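Local atomic coordinates of DMSP lyase (Ruegeria pomeroyi, PDB entry 5CU1), a protein that belongs to the cupin superfamily as a DMSP lyase, and holds an iron(III) ion in its beta-sheet domain. Residues A[27-30]-A[31-35]. Sequence-based numbering, arbitrary orientation.
Sequences QALH and AREPA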
ATOM      1  N   GLN A  27       8.352  11.938  -2.245  1.00 25.41           N
ATOM      2  CA  GLN A  27       8.332  13.172  -2.973  1.00 26.65           C
ATOM      3  C   GLN A  27       9.207  13.147  -4.206  1.00 28.39           C
ATOM      4  O   GLN A  27       8.858  13.620  -5.223  1.00 27.96           O
ATOM      5  CB  GLN A  27       8.648  14.319  -2.010  1.00 24.35           C
ATOM      6  CG  GLN A  27       7.509  14.703  -1.190  1.00 26.52           C
ATOM      7  CD  GLN A  27       7.826  15.592  -0.093  1.00 37.39           C
ATOM      8  OE1 GLN A  27       8.819  15.493   0.421  1.00 36.56           O
ATOM      9  NE2 GLN A  27       6.945  16.498   0.242  1.00 35.81           N
ATOM     10  N   ALA A  28      10.378  12.576  -4.024  1.00 26.73           N
ATOM     11  CA  ALA A  28      11.331  12.312  -5.064  1.00 24.50           C
ATOM     12  C   ALA A  28      11.006  11.283  -5.932  1.00 25.51           C
ATOM     13  O   ALA A  28      11.251  11.451  -6.930  1.00 37.16           O
ATOM     14  CB  ALA A  28      12.713  12.123  -4.537  1.00 21.82           C
ATOM     15  N   LEU A  29      10.276  10.268  -5.652  1.00 27.73           N
ATOM     16  CA  LEU A  29       9.861   9.267  -6.646  1.00 25.76           C
ATOM     17  C   LEU A  29       8.721   9.535  -7.411  1.00 22.14           C
ATOM     18  O   LEU A  29       8.616   9.120  -8.412  1.00 24.18           O
ATOM     19  CB  LEU A  29       9.557   8.019  -5.852  1.00 26.11           C
ATOM     20  CG  LEU A  29       8.885   6.861  -6.445  1.00 17.88           C
ATOM     21  CD1 LEU A  29       9.838   6.172  -7.258  1.00 23.41           C
ATOM     22  CD2 LEU A  29       8.383   6.091  -5.439  1.00 19.31           C
ATOM     23  N   HIS A  30       7.920  10.330  -6.881  1.00 25.12           N
ATOM     24  CA  HIS A  30       6.801  10.868  -7.413  1.00 25.44           C
ATOM     25  C   HIS A  30       7.175  11.702  -8.566  1.00 29.52           C
ATOM     26  O   HIS A  30       6.730  11.459  -9.593  1.00 32.65           O
ATOM     27  CB  HIS A  30       6.143  11.698  -6.482  1.00 26.90           C
ATOM     28  CG  HIS A  30       4.864  12.273  -6.955  1.00 29.66           C
ATOM     29  ND1 HIS A  30       4.773  13.440  -7.589  1.00 31.44           N
ATOM     30  CD2 HIS A  30       3.630  11.824  -6.862  1.00 28.85           C
ATOM     31  CE1 HIS A  30       3.535  13.707  -7.812  1.00 33.07           C
ATOM     32  NE2 HIS A  30       2.824  12.745  -7.375  1.00 30.09           N
ATOM     33  N   ALA A  31       8.035  12.588  -8.308  1.00 23.25           N
ATOM     34  CA  ALA A  31       8.697  13.238  -9.247  1.00 29.15           C
ATOM     35  C   ALA A  31       9.429  12.497 -10.332  1.00 32.79           C
ATOM     36  O   ALA A  31       9.266  12.887 -11.370  1.00 38.65           O
ATOM     37  CB  ALA A  31       9.390  14.473  -8.772  1.00 25.65           C
ATOM     38  N   ARG A  32      10.102  11.427 -10.125  1.00 26.82           N
ATOM     39  CA  ARG A  32      10.746  10.672 -11.149  1.00 27.27           C
ATOM     40  C   ARG A  32       9.958   9.733 -12.009  1.00 29.50           C
ATOM     41  O   ARG A  32      10.410   9.261 -12.987  1.00 29.87           O
ATOM     42  CB  ARG A  32      11.912   9.936 -10.648  1.00 23.70           C
ATOM     43  CG  ARG A  32      12.484  10.305  -9.388  1.00 27.15           C
ATOM     44  CD  ARG A  32      13.780   9.547  -9.118  1.00 28.71           C
ATOM     45  NE  ARG A  32      13.573   8.339  -8.541  1.00 24.78           N
ATOM     46  CZ  ARG A  32      13.592   8.106  -7.295  1.00 30.93           C
ATOM     47  NH1 ARG A  32      13.937   8.860  -6.421  1.00 29.63           N
ATOM     48  NH2 ARG A  32      13.395   6.966  -6.983  1.00 34.40           N
ATOM     49  N   GLU A  33       8.764   9.500 -11.584  1.00 25.80           N
ATOM     50  CA  GLU A  33       7.880   8.555 -12.077  1.00 22.36           C
ATOM     51  C   GLU A  33       6.621   9.083 -12.634  1.00 21.17           C
ATOM     52  O   GLU A  33       5.815   9.410 -11.982  1.00 22.49           O
ATOM     53  CB  GLU A  33       7.561   7.437 -11.025  1.00 23.49           C
ATOM     54  CG  GLU A  33       8.677   6.515 -10.542  1.00 27.39           C
ATOM     55  CD  GLU A  33       9.147   5.494 -11.450  1.00 23.47           C
ATOM     56  OE1 GLU A  33       8.595   5.216 -12.272  1.00 26.84           O
ATOM     57  OE2 GLU A  33      10.010   4.957 -11.365  1.00 27.85           O
ATOM     58  N   PRO A  34       6.450   9.070 -13.942  1.00 23.54           N
ATOM     59  CA  PRO A  34       5.299   9.677 -14.603  1.00 22.30           C
ATOM     60  C   PRO A  34       3.912   9.181 -14.281  1.00 22.45           C
ATOM     61  O   PRO A  34       3.001   9.881 -14.318  1.00 22.74           O
ATOM     62  CB  PRO A  34       5.642   9.460 -16.065  1.00 20.72           C
ATOM     63  CG  PRO A  34       6.990   9.258 -16.094  1.00 21.91           C
ATOM     64  CD  PRO A  34       7.388   8.588 -14.961  1.00 22.69           C
ATOM     65  N   ALA A  35       3.808   7.937 -13.938  1.00 20.86           N
ATOM     66  CA  ALA A  35       2.570   7.315 -13.605  1.00 20.23           C
ATOM     67  C   ALA A  35       2.104   7.829 -12.218  1.00 21.56           C
ATOM     68  O   ALA A  35       1.047   7.982 -12.061  1.00 24.84           O
ATOM     69  CB  ALA A  35       2.586   5.881 -13.757  1.00 17.30           C
TER
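Leu29 meets Arg32 and Glu33 at the C-terminal end of helix 17-32, where the chain leaves the helix and Glu33 serves as N-cap residue for helix 34-39. This helical corner packs beside the beta-sheets of the cupin fold, and Glu33 and Ala35 touch strand 144-150. The three backbone hydrogen bonds across this stretch are all weak. Ala31 N donates to Gln27 O over 3.4 Å, almost straight at 171°. Arg32 N reaches Ala28 O at the same length but is more bent, at 146°. Glu33 N donates weakly to His30 O, three residues back, at 3.5 Å.

The Arg32 side chain folds back along the helix. A bend at chi3 (-86°) lays the guanidinium across the backbone, with one face above Leu29 CA. Arg32 NH2 lies 3.7 Å from Leu29 CD1, and the two side chains cross at about a right angle. Glu33 CG sits beside its own backbone N, and a bend at chi2 swings the carboxylate round. Its OE2 is hydrogen-bonded to Tyr73 OH, which belongs to a residue that Leu29 also touches.

The His30 side chain touches Leu36 and Ala37 of helix 34-39, and Leu42, while its NE2 has a weak hydrogen bond to Val40 O. On the Arg32 side, CG of Arg32 is modelled 3.0 Å from Ala28 O, an unusually short and doubtful approach. The packing between Leu29 and Glu33 is plainer: Leu29 CD1 rests against Glu33 CG at 3.5 Å.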